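PDB 4IGV: kirola from Actinidia deliciosa, which is of unknown function but acts as a kiwifruit allergen and belongs to the ripening-related proteins, relatives of the PR-10 family. Local coordinates for residues D2-Q10 and L123-M134. Residues are numbered along the deposited sequence; the frame is centred on the assembly and turned at random. Where two conformers were deposited one is given.
Sequences DLSGKMVKQ and LKEDVEEPNTLM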
# COMPACT_ATOMS: atom_id res chain seq x y z
N ASP A 2 -9.05 10.70 -21.48
CA ASP A 2 -8.29 10.83 -20.21
C ASP A 2 -7.99 9.46 -19.60
O ASP A 2 -8.84 8.78 -18.99
CB ASP A 2 -8.97 11.72 -19.17
CG ASP A 2 -8.11 11.92 -17.91
OD1 ASP A 2 -6.86 11.86 -18.02
OD2 ASP A 2 -8.66 12.12 -16.80
N LEU A 3 -6.73 9.11 -19.73
CA LEU A 3 -6.20 7.86 -19.22
C LEU A 3 -5.78 7.93 -17.75
O LEU A 3 -5.39 6.90 -17.16
CB LEU A 3 -4.99 7.50 -20.08
CG LEU A 3 -5.29 7.21 -21.55
CD1 LEU A 3 -3.97 7.09 -22.28
CD2 LEU A 3 -6.10 5.95 -21.68
N SER A 4 -5.83 9.13 -17.17
CA SER A 4 -5.42 9.32 -15.78
C SER A 4 -6.61 9.20 -14.85
O SER A 4 -7.72 9.60 -15.20
CB SER A 4 -4.73 10.66 -15.56
OG SER A 4 -3.50 10.74 -16.27
N GLY A 5 -6.35 8.68 -13.66
CA GLY A 5 -7.39 8.42 -12.70
C GLY A 5 -6.87 8.51 -11.28
O GLY A 5 -5.66 8.49 -11.03
N LYS A 6 -7.82 8.60 -10.37
CA LYS A 6 -7.60 8.67 -8.94
C LYS A 6 -8.67 7.85 -8.26
O LYS A 6 -9.84 7.82 -8.68
CB LYS A 6 -7.68 10.13 -8.47
CG LYS A 6 -7.50 10.36 -6.96
CD LYS A 6 -7.67 11.85 -6.66
CE LYS A 6 -7.39 12.27 -5.20
NZ LYS A 6 -7.46 13.78 -5.13
N MET A 7 -8.28 7.21 -7.17
CA MET A 7 -9.22 6.44 -6.38
C MET A 7 -8.80 6.60 -4.92
O MET A 7 -7.64 6.48 -4.60
CB MET A 7 -9.15 4.97 -6.80
CG MET A 7 -10.12 4.05 -6.10
SD MET A 7 -9.99 2.34 -6.66
CE MET A 7 -10.46 2.54 -8.40
N VAL A 8 -9.77 6.86 -4.05
CA VAL A 8 -9.54 7.15 -2.65
C VAL A 8 -10.53 6.34 -1.81
O VAL A 8 -11.75 6.31 -2.06
CB VAL A 8 -9.74 8.64 -2.33
CG1 VAL A 8 -9.53 8.90 -0.80
CG2 VAL A 8 -8.86 9.57 -3.21
N LYS A 9 -10.02 5.70 -0.78
CA LYS A 9 -10.88 5.02 0.20
C LYS A 9 -10.32 5.19 1.60
O LYS A 9 -9.15 4.92 1.83
CB LYS A 9 -11.00 3.51 -0.07
CG LYS A 9 -12.04 2.79 0.80
CD LYS A 9 -13.46 3.02 0.29
CE LYS A 9 -14.46 1.86 0.57
NZ LYS A 9 -14.65 1.50 2.00
N GLN A 10 -11.21 5.65 2.51
CA GLN A 10 -10.88 5.85 3.91
C GLN A 10 -11.62 4.83 4.72
O GLN A 10 -12.83 4.71 4.59
CB GLN A 10 -11.28 7.23 4.38
CG GLN A 10 -10.92 7.53 5.84
CD GLN A 10 -11.17 8.97 6.24
OE1 GLN A 10 -12.07 9.64 5.71
NE2 GLN A 10 -10.35 9.48 7.16
N LEU A 123 -2.49 2.54 -19.60
CA LEU A 123 -1.82 2.47 -20.93
C LEU A 123 -2.81 2.63 -22.09
O LEU A 123 -2.40 3.10 -23.16
CB LEU A 123 -1.04 1.16 -21.07
CG LEU A 123 0.23 1.03 -20.24
CD1 LEU A 123 0.74 -0.43 -20.25
CD2 LEU A 123 1.30 2.01 -20.72
N LYS A 124 -4.06 2.21 -21.88
CA LYS A 124 -5.14 2.21 -22.88
C LYS A 124 -6.47 2.59 -22.22
O LYS A 124 -6.65 2.33 -21.03
CB LYS A 124 -5.28 0.83 -23.54
CG LYS A 124 -3.98 0.29 -24.12
CD LYS A 124 -4.24 -0.83 -25.12
CE LYS A 124 -3.18 -0.85 -26.23
NZ LYS A 124 -3.64 -1.62 -27.41
N GLU A 125 -7.41 3.16 -22.99
CA GLU A 125 -8.68 3.63 -22.42
C GLU A 125 -9.50 2.49 -21.82
O GLU A 125 -10.20 2.68 -20.79
CB GLU A 125 -9.51 4.44 -23.45
CG GLU A 125 -10.16 5.71 -22.81
CD GLU A 125 -9.36 7.01 -23.05
OE1 GLU A 125 -8.95 7.28 -24.20
OE2 GLU A 125 -9.19 7.80 -22.09
N ASP A 126 -9.37 1.29 -22.38
CA ASP A 126 -10.17 0.16 -21.91
C ASP A 126 -9.59 -0.58 -20.68
O ASP A 126 -10.20 -1.53 -20.19
CB ASP A 126 -10.46 -0.81 -23.04
CG ASP A 126 -9.23 -1.54 -23.54
OD1 ASP A 126 -8.11 -1.20 -23.11
OD2 ASP A 126 -9.42 -2.44 -24.40
N VAL A 127 -8.44 -0.14 -20.20
CA VAL A 127 -7.88 -0.70 -18.98
C VAL A 127 -8.84 -0.39 -17.84
O VAL A 127 -9.40 0.69 -17.77
CB VAL A 127 -6.47 -0.14 -18.67
CG1 VAL A 127 -6.06 -0.43 -17.20
CG2 VAL A 127 -5.45 -0.72 -19.65
N GLU A 128 -9.05 -1.36 -16.96
CA GLU A 128 -10.02 -1.19 -15.89
C GLU A 128 -9.49 -0.22 -14.83
O GLU A 128 -8.26 -0.06 -14.68
CB GLU A 128 -10.31 -2.54 -15.24
CG GLU A 128 -10.94 -3.57 -16.15
CD GLU A 128 -11.39 -4.84 -15.43
OE1 GLU A 128 -11.21 -4.94 -14.20
OE2 GLU A 128 -11.94 -5.75 -16.11
N GLU A 129 -10.39 0.44 -14.11
CA GLU A 129 -9.99 1.13 -12.88
C GLU A 129 -9.53 0.04 -11.87
O GLU A 129 -10.04 -1.09 -11.89
CB GLU A 129 -11.10 1.98 -12.24
CG GLU A 129 -11.81 3.05 -13.05
CD GLU A 129 -11.04 3.59 -14.22
OE1 GLU A 129 -9.92 4.12 -14.02
OE2 GLU A 129 -11.61 3.55 -15.36
N PRO A 130 -8.57 0.37 -11.00
CA PRO A 130 -7.94 -0.62 -10.11
C PRO A 130 -8.76 -0.95 -8.87
O PRO A 130 -8.26 -0.96 -7.71
CB PRO A 130 -6.60 0.03 -9.78
CG PRO A 130 -6.87 1.48 -9.88
CD PRO A 130 -7.86 1.65 -10.99
N ASN A 131 -10.03 -1.30 -9.07
CA ASN A 131 -10.88 -1.63 -7.93
C ASN A 131 -10.42 -2.87 -7.18
O ASN A 131 -10.47 -2.90 -5.96
CB ASN A 131 -12.35 -1.79 -8.37
CG ASN A 131 -12.95 -0.45 -8.76
OD1 ASN A 131 -13.14 0.43 -7.90
ND2 ASN A 131 -13.19 -0.26 -10.02
N THR A 132 -9.94 -3.87 -7.90
CA THR A 132 -9.51 -5.09 -7.27
C THR A 132 -8.31 -4.81 -6.38
O THR A 132 -8.20 -5.35 -5.28
CB THR A 132 -9.17 -6.19 -8.31
OG1 THR A 132 -10.37 -6.52 -9.06
CG2 THR A 132 -8.67 -7.44 -7.65
N LEU A 133 -7.41 -3.93 -6.81
CA LEU A 133 -6.25 -3.60 -5.99
C LEU A 133 -6.67 -2.80 -4.73
O LEU A 133 -6.13 -2.99 -3.64
CB LEU A 133 -5.23 -2.79 -6.83
CG LEU A 133 -3.91 -2.54 -6.14
CD1 LEU A 133 -3.11 -3.85 -5.92
CD2 LEU A 133 -3.06 -1.50 -6.87
N MET A 134 -7.63 -1.90 -4.90
CA MET A 134 -8.14 -1.19 -3.72
C MET A 134 -8.78 -2.14 -2.71
O MET A 134 -8.51 -2.03 -1.52
CB MET A 134 -9.11 -0.07 -4.12
CG MET A 134 -9.60 0.72 -2.93
SD MET A 134 -8.28 1.62 -2.04
CE MET A 134 -8.07 3.00 -3.13
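The carboxylate of E125 is touched on one face and at one edge. CD2 of L3 sits almost squarely over the face, 3.7 Å from E125 CD. D2 N comes to the edge and donates to E125 OE2 at 3.0 Å, on the syn side and 20° out of plane. This is the Bet v 1 fold, in which a curved antiparallel sheet packs against a long C-terminal helix. The amide of N131 is met on one face, near its oxygen end, by the methyl of M7; M7 CE lies 3.4 Å from N131 OD1. The same methyl reaches the CD-CG edge of the P130 ring, with M7 CE 3.8 Å from P130 CD. That ring also touches Y96 and Y120.

Strand 4-12 is an outermost strand and pairs with strand 112-122. Residues 123-130 carry the chain from strand 112-122 to helix 131-145, with P130 at the N-cap position. The contact is thus a surface seam. On one side are the edge strand and the residues before it, on the other the loop and the first turn of the helix.

At the N-terminal end, S4 N donates to D2 OD1 in an Asx turn, coming in well off the plane of the carboxylate. E129 is held from the sheet side: its OE1 bonds Y120 OH and its OE2 forms a salt bridge with K122.

M7 buries more surface here than any other residue. Its chain is extended through SD, then turns at chi3 (-63°), which brings CE against E129 CB, the P130 ring and the N131 amide. M7 and M134 run past each other in opposite directions, with M7 SD 3.6 Å from M134 CB. M134 bends at chi2 and chi3 and lays its CE 3.8 Å from M7 CG. Farther along the strand, K9 CB rests against M134 SD at 3.9 Å.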